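Local coordinates for protein cellobiose 2-epimerase (Ruminococcus albus, PDB 3VW5) that catalyses the reversible epimerization of cellobiose to 4-O-beta-D-glucopyranosyl-D-mannose, acting on an unmodified sugar, at residues Met1-Leu10 with Met378-Ile389; Ala268-Gln279 with Gly312-Asp322. The protein carries 2 engineered substitutions. All blocks are in the same frame, centred on the assembly; numbering follows the deposited sequence.

Contact 1 of 2, residues Met1-Leu10 with Met378-Ile389; sequences MMISEIRQEL and MCMEVITRGVDI
I6 and L10 close on C379 from two directions, and with V382 these buried residues make the tight half of the contact. The I6 methyl CG2 lies over the backbone, 3.4 Å from C379 CA, while L10 CB presses on C379 CB at 3.6 Å. With I6 CG1 anti to the carbonyl carbon (chi1 -80°), the other branch runs toward V382, and its CD1 meets both valine methyls, CG1 and CG2, at 4.0 Å, the two side chains crossing at about a right angle. One turn earlier, I3 CG1 touches V382 CG1, and I3 CD1 reaches G386 CA at 3.5 Å. These residues join the first and last helices of the (alpha/alpha)6 barrel, 2-19 and 373-385, whose segments run roughly antiparallel (142°) with axes 8.9 Å apart, so both chain ends meet in the barrel wall. W333 of helix 323-340 also packs on M2 and I6. Beyond G386, which leaves the helix with positive phi, the C-terminal tail turns back along the start of helix 2-10. There I3 N donates to D388 OD2 (3.1 Å, N-H...O 170°) from above the carboxylate plane, and the same oxygen accepts I389 N through its anti lone pair. The negative carboxylate beside the N-terminal end of helix 2-10 would probably interact favourably with the helix dipole. M2 N donates to I389 O, and the M2 thioether bends so that CE touches I389 CG2. M1 and R7 lie on the solvent side with few partners across the contact: R7 lays CG across I383 CD1 at 3.5 Å, its guanidinium extending past the isoleucine.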
loop_
_atom_site.group_PDB
_atom_site.type_symbol
_atom_site.label_atom_id
_atom_site.label_comp_id
_atom_site.label_asym_id
_atom_site.label_seq_id
_atom_site.Cartn_x
_atom_site.Cartn_y
_atom_site.Cartn_z
ATOM N N MET A 1 11.644 17.774 16.737
ATOM C CA MET A 1 10.404 18.030 16.009
ATOM C C MET A 1 9.907 16.765 15.298
ATOM O O MET A 1 10.428 15.670 15.521
ATOM C CB MET A 1 10.597 19.174 15.009
ATOM C CG MET A 1 11.214 20.444 15.622
ATOM S SD MET A 1 11.114 21.917 14.565
ATOM C CE MET A 1 9.493 22.557 14.993
ATOM N N MET A 2 8.909 16.913 14.435
ATOM C CA MET A 2 8.258 15.758 13.815
ATOM C C MET A 2 9.183 14.801 13.042
ATOM O O MET A 2 9.104 13.572 13.219
ATOM C CB MET A 2 7.114 16.221 12.917
ATOM C CG MET A 2 6.028 15.178 12.685
ATOM S SD MET A 2 4.872 15.766 11.413
ATOM C CE MET A 2 6.047 16.063 10.086
ATOM N N ILE A 3 10.051 15.342 12.182
ATOM C CA ILE A 3 10.894 14.469 11.363
ATOM C C ILE A 3 11.839 13.638 12.216
ATOM O O ILE A 3 12.027 12.450 11.968
ATOM C CB ILE A 3 11.702 15.230 10.298
ATOM C CG1 ILE A 3 10.767 15.949 9.335
ATOM C CG2 ILE A 3 12.590 14.262 9.526
ATOM C CD1 ILE A 3 11.480 16.676 8.229
ATOM N N SER A 4 12.426 14.264 13.227
ATOM C CA SER A 4 13.398 13.589 14.072
ATOM C C SER A 4 12.756 12.416 14.819
ATOM O O SER A 4 13.354 11.333 14.948
ATOM C CB SER A 4 14.029 14.588 15.045
ATOM O OG SER A 4 14.090 14.056 16.356
ATOM N N GLU A 5 11.532 12.633 15.293
ATOM C CA GLU A 5 10.796 11.602 16.029
ATOM C C GLU A 5 10.435 10.423 15.134
ATOM O O GLU A 5 10.614 9.253 15.508
ATOM C CB GLU A 5 9.523 12.185 16.653
ATOM C CG GLU A 5 9.776 13.338 17.624
ATOM C CD GLU A 5 8.501 14.053 18.043
ATOM O OE1 GLU A 5 7.409 13.631 17.599
ATOM O OE2 GLU A 5 8.592 15.043 18.811
ATOM N N ILE A 6 9.942 10.739 13.943
ATOM C CA ILE A 6 9.520 9.706 13.015
ATOM C C ILE A 6 10.710 8.874 12.551
ATOM O O ILE A 6 10.618 7.645 12.463
ATOM C CB ILE A 6 8.717 10.303 11.843
ATOM C CG1 ILE A 6 7.278 10.560 12.290
ATOM C CG2 ILE A 6 8.741 9.383 10.643
ATOM C CD1 ILE A 6 6.508 11.461 11.368
ATOM N N ARG A 7 11.832 9.542 12.294
ATOM C CA ARG A 7 13.054 8.862 11.877
ATOM C C ARG A 7 13.484 7.871 12.953
ATOM O O ARG A 7 13.991 6.783 12.658
ATOM C CB ARG A 7 14.170 9.876 11.597
ATOM C CG ARG A 7 15.418 9.283 10.939
ATOM C CD ARG A 7 16.495 10.341 10.691
ATOM N NE ARG A 7 16.951 10.410 9.294
ATOM C CZ ARG A 7 17.871 9.601 8.765
ATOM N NH1 ARG A 7 18.416 8.640 9.515
ATOM N NH2 ARG A 7 18.245 9.743 7.485
ATOM N N GLN A 8 13.254 8.254 14.209
ATOM C CA GLN A 8 13.568 7.404 15.357
ATOM C C GLN A 8 12.654 6.186 15.433
ATOM O O GLN A 8 13.100 5.058 15.724
ATOM C CB GLN A 8 13.422 8.204 16.640
ATOM C CG GLN A 8 14.732 8.555 17.285
ATOM C CD GLN A 8 14.696 8.327 18.781
ATOM O OE1 GLN A 8 14.223 7.287 19.244
ATOM N NE2 GLN A 8 15.177 9.305 19.547
ATOM N N GLU A 9 11.368 6.430 15.179
ATOM C CA GLU A 9 10.377 5.363 15.167
ATOM C C GLU A 9 10.722 4.331 14.088
ATOM O O GLU A 9 10.627 3.123 14.306
ATOM C CB GLU A 9 8.970 5.938 14.965
ATOM C CG GLU A 9 7.879 4.879 14.895
ATOM C CD GLU A 9 7.820 4.021 16.142
ATOM O OE1 GLU A 9 7.350 2.865 16.052
ATOM O OE2 GLU A 9 8.249 4.506 17.210
ATOM N N LEU A 10 11.154 4.816 12.931
ATOM C CA LEU A 10 11.602 3.927 11.872
ATOM C C LEU A 10 12.854 3.145 12.276
ATOM O O LEU A 10 12.854 1.908 12.214
ATOM C CB LEU A 10 11.841 4.713 10.579
ATOM C CG LEU A 10 11.956 3.992 9.230
ATOM C CD1 LEU A 10 13.210 4.450 8.517
ATOM C CD2 LEU A 10 11.901 2.472 9.308
ATOM N N MET A 378 5.492 5.833 5.440
ATOM C CA MET A 378 5.267 7.151 6.052
ATOM C C MET A 378 6.549 7.731 6.655
ATOM O O MET A 378 6.861 8.911 6.483
ATOM C CB MET A 378 4.181 7.078 7.125
ATOM C CG MET A 378 3.903 8.397 7.821
ATOM S SD MET A 378 3.455 8.115 9.542
ATOM C CE MET A 378 4.972 7.403 10.188
ATOM N N CYS A 379 7.288 6.895 7.369
ATOM C CA CYS A 379 8.518 7.358 7.979
ATOM C C CYS A 379 9.460 7.867 6.892
ATOM O O CYS A 379 9.933 9.018 6.953
ATOM C CB CYS A 379 9.148 6.262 8.833
ATOM S SG CYS A 379 8.070 5.729 10.200
ATOM N N MET A 380 9.682 7.035 5.875
ATOM C CA MET A 380 10.577 7.390 4.782
ATOM C C MET A 380 10.113 8.592 3.986
ATOM O O MET A 380 10.933 9.426 3.592
ATOM C CB MET A 380 10.814 6.194 3.874
ATOM C CG MET A 380 11.367 5.035 4.656
ATOM S SD MET A 380 11.752 3.579 3.695
ATOM C CE MET A 380 10.711 2.341 4.485
ATOM N N GLU A 381 8.812 8.707 3.756
ATOM C CA GLU A 381 8.305 9.814 2.961
ATOM C C GLU A 381 8.484 11.129 3.698
ATOM O O GLU A 381 8.713 12.172 3.081
ATOM C CB GLU A 381 6.835 9.598 2.595
ATOM C CG GLU A 381 6.599 8.712 1.373
ATOM C CD GLU A 381 6.927 9.397 0.035
ATOM O OE1 GLU A 381 6.809 10.651 -0.065
ATOM O OE2 GLU A 381 7.293 8.667 -0.924
ATOM N N VAL A 382 8.373 11.069 5.022
ATOM C CA VAL A 382 8.443 12.253 5.874
ATOM C C VAL A 382 9.875 12.728 5.892
ATOM O O VAL A 382 10.164 13.917 5.691
ATOM C CB VAL A 382 8.002 11.943 7.319
ATOM C CG1 VAL A 382 8.479 13.040 8.270
ATOM C CG2 VAL A 382 6.485 11.769 7.403
ATOM N N ILE A 383 10.765 11.771 6.129
ATOM C CA ILE A 383 12.191 12.008 6.108
ATOM C C ILE A 383 12.584 12.660 4.788
ATOM O O ILE A 383 13.243 13.701 4.758
ATOM C CB ILE A 383 12.966 10.682 6.281
ATOM C CG1 ILE A 383 12.959 10.261 7.751
ATOM C CG2 ILE A 383 14.385 10.821 5.748
ATOM C CD1 ILE A 383 13.513 8.890 7.990
ATOM N N THR A 384 12.141 12.048 3.700
ATOM C CA THR A 384 12.570 12.421 2.359
ATOM C C THR A 384 12.047 13.779 1.881
ATOM O O THR A 384 12.723 14.467 1.123
ATOM C CB THR A 384 12.159 11.323 1.363
ATOM O OG1 THR A 384 13.248 10.404 1.200
ATOM C CG2 THR A 384 11.783 11.915 0.023
ATOM N N ARG A 385 10.850 14.160 2.323
ATOM C CA ARG A 385 10.259 15.434 1.921
ATOM C C ARG A 385 10.816 16.595 2.737
ATOM O O ARG A 385 10.659 17.761 2.383
ATOM C CB ARG A 385 8.737 15.382 2.078
ATOM C CG ARG A 385 8.063 14.394 1.156
ATOM C CD ARG A 385 6.598 14.287 1.461
ATOM N NE ARG A 385 5.997 13.192 0.712
ATOM C CZ ARG A 385 5.131 13.349 -0.285
ATOM N NH1 ARG A 385 4.742 14.569 -0.655
ATOM N NH2 ARG A 385 4.643 12.281 -0.905
ATOM N N GLY A 386 11.447 16.253 3.852
ATOM C CA GLY A 386 11.993 17.228 4.772
ATOM C C GLY A 386 11.147 18.448 5.098
ATOM O O GLY A 386 11.689 19.536 5.256
ATOM N N VAL A 387 9.830 18.309 5.203
ATOM C CA VAL A 387 9.081 19.388 5.835
ATOM C C VAL A 387 8.809 19.047 7.288
ATOM O O VAL A 387 8.306 17.976 7.603
ATOM C CB VAL A 387 7.809 19.836 5.060
ATOM C CG1 VAL A 387 7.484 18.878 3.954
ATOM C CG2 VAL A 387 6.645 20.046 6.001
ATOM N N ASP A 388 9.195 19.964 8.171
ATOM C CA ASP A 388 9.127 19.740 9.608
ATOM C C ASP A 388 8.068 20.603 10.281
ATOM O O ASP A 388 7.604 21.592 9.711
ATOM C CB ASP A 388 10.482 20.016 10.258
ATOM C CG ASP A 388 10.838 18.981 11.310
ATOM O OD1 ASP A 388 12.045 18.674 11.469
ATOM O OD2 ASP A 388 9.903 18.461 11.975
ATOM N N ILE A 389 7.694 20.222 11.500
ATOM C CA ILE A 389 6.779 21.021 12.302
ATOM C C ILE A 389 6.747 20.598 13.777
ATOM O O ILE A 389 7.232 19.525 14.146
ATOM C CB ILE A 389 5.349 21.014 11.706
ATOM C CG1 ILE A 389 4.337 21.444 12.773
ATOM C CG2 ILE A 389 5.003 19.633 11.144
ATOM C CD1 ILE A 389 2.996 21.890 12.212
#

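Contact 2 of 2, residues Ala268-Gln279 with Gly312-Asp322; sequences AEMDLKISHNIQ and GFINAYQHSGD
L272 spreads its two methyls over A316 and the H319-S320 backbone: CD2 lies 3.6 Å from A316 O and also meets S320 CB, while CD1 faces H319 O. One turn on, S275 and A316 meet side by side, with S275 OG 3.5 Å from A316 CB. F313 lies further along the same face. Its CG is anti to the carbonyl carbon (chi1 -78°), which swings the ring's CE1-CZ side toward helix 268-279; CE1 comes 3.8 Å from Q279 CB, and S275 O sits at the ring edge, near its plane. S328 and F325 of helix 323-340 extend the packing round F313 and A316, respectively. H319 ND1 donates to N315 O at 2.9 Å, in the ring plane, and H319 N reaches that oxygen from the opposite face of the carbonyl, so two donors grip N315 O. The ND1 bond holds the imidazole's rotation, with CD2 beside A268 CB, 3.7 Å away. H276 presents a ring edge, CE1, to D322 OD2 at 3.8 Å; OD2 is in the ring plane, but ring and carboxylate planes differ by 47°. The other oxygen, D322 OD1, accepts K324 N as the N-cap of the next helix. S320 shapes the turn between: its OG donates to A316 O and accepts D322 N at 3.2 Å, an ST turn. An alanine here removes the OG that accepts D322 N, and the turn that positions D322 would probably be less firmly held. The segment axes, 10.0 Å apart, cross at 127° between N-to-C directions: helices 261-281 and 303-318, linked through a beta hairpin, pack here as neighbours in the wall of the (alpha/alpha)6 barrel.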
loop_
_atom_site.group_PDB
_atom_site.type_symbol
_atom_site.label_atom_id
_atom_site.label_comp_id
_atom_site.label_asym_id
_atom_site.label_seq_id
_atom_site.Cartn_x
_atom_site.Cartn_y
_atom_site.Cartn_z
ATOM N N ALA A 268 -2.852 17.757 -9.458
ATOM C CA ALA A 268 -2.595 18.509 -8.237
ATOM C C ALA A 268 -3.828 19.275 -7.765
ATOM O O ALA A 268 -4.036 19.462 -6.556
ATOM C CB ALA A 268 -1.417 19.448 -8.417
ATOM N N GLU A 269 -4.658 19.714 -8.704
ATOM C CA GLU A 269 -5.868 20.434 -8.312
ATOM C C GLU A 269 -6.951 19.484 -7.837
ATOM O O GLU A 269 -7.639 19.772 -6.863
ATOM C CB GLU A 269 -6.376 21.344 -9.434
ATOM C CG GLU A 269 -5.390 22.457 -9.750
ATOM C CD GLU A 269 -6.036 23.681 -10.384
ATOM O OE1 GLU A 269 -7.288 23.683 -10.533
ATOM O OE2 GLU A 269 -5.286 24.638 -10.727
ATOM N N MET A 270 -7.089 18.347 -8.513
ATOM C CA MET A 270 -8.045 17.329 -8.093
ATOM C C MET A 270 -7.655 16.770 -6.723
ATOM O O MET A 270 -8.474 16.709 -5.805
ATOM C CB MET A 270 -8.123 16.199 -9.121
ATOM C CG MET A 270 -9.255 15.210 -8.867
ATOM S SD MET A 270 -9.210 13.775 -9.963
ATOM C CE MET A 270 -7.724 12.950 -9.402
ATOM N N ASP A 271 -6.392 16.384 -6.590
ATOM C CA ASP A 271 -5.889 15.815 -5.345
ATOM C C ASP A 271 -6.053 16.743 -4.132
ATOM O O ASP A 271 -6.449 16.293 -3.036
ATOM C CB ASP A 271 -4.433 15.391 -5.526
ATOM C CG ASP A 271 -4.294 14.243 -6.500
ATOM O OD1 ASP A 271 -5.266 13.463 -6.615
ATOM O OD2 ASP A 271 -3.230 14.122 -7.149
ATOM N N LEU A 272 -5.753 18.028 -4.333
ATOM C CA LEU A 272 -5.996 19.034 -3.306
ATOM C C LEU A 272 -7.474 19.049 -2.901
ATOM O O LEU A 272 -7.803 19.135 -1.713
ATOM C CB LEU A 272 -5.557 20.420 -3.780
ATOM C CG LEU A 272 -4.145 20.856 -3.372
ATOM C CD1 LEU A 272 -3.809 22.211 -3.950
ATOM C CD2 LEU A 272 -3.991 20.883 -1.867
ATOM N N LYS A 273 -8.372 18.963 -3.881
ATOM C CA LYS A 273 -9.788 19.017 -3.564
ATOM C C LYS A 273 -10.162 17.849 -2.675
ATOM O O LYS A 273 -10.949 17.998 -1.745
ATOM C CB LYS A 273 -10.648 19.015 -4.829
ATOM C CG LYS A 273 -10.817 20.380 -5.458
ATOM C CD LYS A 273 -11.595 20.286 -6.740
ATOM C CE LYS A 273 -11.285 21.469 -7.641
ATOM N NZ LYS A 273 -11.776 21.218 -9.032
ATOM N N ILE A 274 -9.592 16.689 -2.975
ATOM C CA ILE A 274 -9.818 15.489 -2.184
ATOM C C ILE A 274 -9.177 15.664 -0.809
ATOM O O ILE A 274 -9.766 15.309 0.202
ATOM C CB ILE A 274 -9.258 14.238 -2.899
ATOM C CG1 ILE A 274 -9.914 14.095 -4.281
ATOM C CG2 ILE A 274 -9.436 12.979 -2.028
ATOM C CD1 ILE A 274 -9.298 13.034 -5.145
ATOM N N SER A 275 -7.973 16.227 -0.783
ATOM C CA SER A 275 -7.298 16.524 0.471
ATOM C C SER A 275 -8.121 17.420 1.381
ATOM O O SER A 275 -8.250 17.146 2.578
ATOM C CB SER A 275 -5.962 17.191 0.206
ATOM O OG SER A 275 -4.977 16.217 -0.042
ATOM N N HIS A 276 -8.655 18.507 0.836
ATOM C CA HIS A 276 -9.408 19.425 1.676
ATOM C C HIS A 276 -10.627 18.725 2.211
ATOM O O HIS A 276 -10.954 18.864 3.388
ATOM C CB HIS A 276 -9.809 20.715 0.940
ATOM C CG HIS A 276 -8.722 21.745 0.909
ATOM N ND1 HIS A 276 -8.365 22.477 2.031
ATOM C CD2 HIS A 276 -7.889 22.139 -0.094
ATOM C CE1 HIS A 276 -7.358 23.295 1.706
ATOM N NE2 HIS A 276 -7.058 23.113 0.424
ATOM N N ASN A 277 -11.287 17.961 1.346
ATOM C CA ASN A 277 -12.472 17.222 1.756
ATOM C C ASN A 277 -12.203 16.287 2.933
ATOM O O ASN A 277 -12.930 16.315 3.921
ATOM C CB ASN A 277 -13.071 16.436 0.600
ATOM C CG ASN A 277 -14.510 16.048 0.867
ATOM O OD1 ASN A 277 -15.332 16.898 1.215
ATOM N ND2 ASN A 277 -14.822 14.761 0.732
ATOM N N ILE A 278 -11.152 15.473 2.828
ATOM C CA ILE A 278 -10.800 14.514 3.872
ATOM C C ILE A 278 -10.476 15.195 5.203
ATOM O O ILE A 278 -10.900 14.738 6.271
ATOM C CB ILE A 278 -9.636 13.602 3.423
ATOM C CG1 ILE A 278 -10.151 12.637 2.363
ATOM C CG2 ILE A 278 -9.085 12.800 4.605
ATOM C CD1 ILE A 278 -11.287 11.768 2.877
ATOM N N GLN A 279 -9.730 16.290 5.127
ATOM C CA GLN A 279 -9.390 17.078 6.305
ATOM C C GLN A 279 -10.630 17.637 7.017
ATOM O O GLN A 279 -10.678 17.689 8.251
ATOM C CB GLN A 279 -8.433 18.207 5.919
ATOM C CG GLN A 279 -7.979 19.057 7.076
ATOM C CD GLN A 279 -7.059 20.161 6.638
ATOM O OE1 GLN A 279 -5.934 20.270 7.124
ATOM N NE2 GLN A 279 -7.526 20.989 5.700
ATOM N N GLY A 312 -0.261 12.181 3.067
ATOM C CA GLY A 312 -1.172 12.903 2.198
ATOM C C GLY A 312 -1.368 14.352 2.594
ATOM O O GLY A 312 -1.491 15.228 1.746
ATOM N N PHE A 313 -1.406 14.604 3.896
ATOM C CA PHE A 313 -1.531 15.959 4.412
ATOM C C PHE A 313 -0.269 16.806 4.174
ATOM O O PHE A 313 -0.362 18.005 3.879
ATOM C CB PHE A 313 -1.865 15.921 5.903
ATOM C CG PHE A 313 -3.302 15.608 6.197
ATOM C CD1 PHE A 313 -4.301 15.930 5.279
ATOM C CD2 PHE A 313 -3.660 14.996 7.400
ATOM C CE1 PHE A 313 -5.631 15.650 5.548
ATOM C CE2 PHE A 313 -4.985 14.711 7.678
ATOM C CZ PHE A 313 -5.974 15.042 6.746
ATOM N N ILE A 314 0.900 16.185 4.335
ATOM C CA ILE A 314 2.164 16.864 4.092
ATOM C C ILE A 314 2.269 17.207 2.610
ATOM O O ILE A 314 2.606 18.335 2.241
ATOM C CB ILE A 314 3.362 16.008 4.545
ATOM C CG1 ILE A 314 3.383 15.938 6.079
ATOM C CG2 ILE A 314 4.674 16.558 3.980
ATOM C CD1 ILE A 314 4.503 15.105 6.644
ATOM N N ASN A 315 1.948 16.223 1.775
ATOM C CA ASN A 315 1.861 16.407 0.338
ATOM C C ASN A 315 0.910 17.539 -0.053
ATOM O O ASN A 315 1.202 18.325 -0.964
ATOM C CB ASN A 315 1.421 15.107 -0.330
ATOM C CG ASN A 315 1.481 15.183 -1.835
ATOM O OD1 ASN A 315 2.556 15.076 -2.427
ATOM N ND2 ASN A 315 0.327 15.369 -2.466
ATOM N N ALA A 316 -0.229 17.621 0.635
ATOM C CA ALA A 316 -1.208 18.664 0.349
ATOM C C ALA A 316 -0.632 20.035 0.701
ATOM O O ALA A 316 -0.851 21.013 -0.027
ATOM C CB ALA A 316 -2.516 18.414 1.086
ATOM N N TYR A 317 0.114 20.104 1.803
ATOM C CA TYR A 317 0.828 21.325 2.148
ATOM C C TYR A 317 1.797 21.672 1.012
ATOM O O TYR A 317 1.752 22.771 0.452
ATOM C CB TYR A 317 1.582 21.171 3.474
ATOM C CG TYR A 317 2.519 22.324 3.757
ATOM C CD1 TYR A 317 2.021 23.565 4.151
ATOM C CD2 TYR A 317 3.898 22.185 3.608
ATOM C CE1 TYR A 317 2.868 24.635 4.399
ATOM C CE2 TYR A 317 4.761 23.249 3.854
ATOM C CZ TYR A 317 4.243 24.474 4.252
ATOM O OH TYR A 317 5.083 25.547 4.500
ATOM N N GLN A 318 2.649 20.716 0.656
ATOM C CA GLN A 318 3.631 20.930 -0.404
ATOM C C GLN A 318 3.036 21.459 -1.716
ATOM O O GLN A 318 3.698 22.194 -2.438
ATOM C CB GLN A 318 4.434 19.665 -0.665
ATOM C CG GLN A 318 5.385 19.322 0.451
ATOM C CD GLN A 318 6.241 18.105 0.139
ATOM O OE1 GLN A 318 5.731 17.041 -0.225
ATOM N NE2 GLN A 318 7.551 18.255 0.285
ATOM N N HIS A 319 1.795 21.093 -2.018
ATOM C CA HIS A 319 1.155 21.542 -3.251
ATOM C C HIS A 319 0.308 22.791 -3.056
ATOM O O HIS A 319 -0.297 23.278 -4.012
ATOM C CB HIS A 319 0.270 20.442 -3.835
ATOM C CG HIS A 319 1.025 19.357 -4.537
ATOM N ND1 HIS A 319 1.634 18.318 -3.868
ATOM C CD2 HIS A 319 1.247 19.134 -5.853
ATOM C CE1 HIS A 319 2.208 17.510 -4.739
ATOM N NE2 HIS A 319 1.987 17.981 -5.951
ATOM N N SER A 320 0.246 23.315 -1.835
ATOM C CA SER A 320 -0.707 24.397 -1.563
ATOM C C SER A 320 -0.177 25.573 -0.733
ATOM O O SER A 320 -0.655 26.700 -0.885
ATOM C CB SER A 320 -1.964 23.833 -0.895
ATOM O OG SER A 320 -1.664 23.372 0.407
ATOM N N GLY A 321 0.779 25.301 0.151
ATOM C CA GLY A 321 1.274 26.294 1.088
ATOM C C GLY A 321 0.372 26.511 2.300
ATOM O O GLY A 321 0.691 27.307 3.187
ATOM N N ASP A 322 -0.762 25.815 2.343
ATOM C CA ASP A 322 -1.686 25.922 3.475
ATOM C C ASP A 322 -1.164 25.179 4.717
ATOM O O ASP A 322 -0.906 23.974 4.686
ATOM C CB ASP A 322 -3.077 25.419 3.072
ATOM C CG ASP A 322 -4.142 25.735 4.114
ATOM O OD1 ASP A 322 -3.787 25.951 5.297
ATOM O OD2 ASP A 322 -5.348 25.759 3.754
#

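How the contacts relate
Contact 2 is nested within the long loop of chain that contact 1 closes, and their centres are about 19 Å apart. They meet through R385, whose NH1 probably donates to Q318 OE1 at 2.7 Å and to N315 OD1 at 2.9 Å. Apolar packing reinforces this junction, with V387 CG1 3.6 Å from I314 CG2. Helix 303-318 therefore faces helix 261-281 through contact 2 and the C-terminal end of the chain through these links. Helix 323-340 touches both contacts. Both join helices of the barrel and so lie in its wall, each contact centre about 19 Å from the centre of the chain.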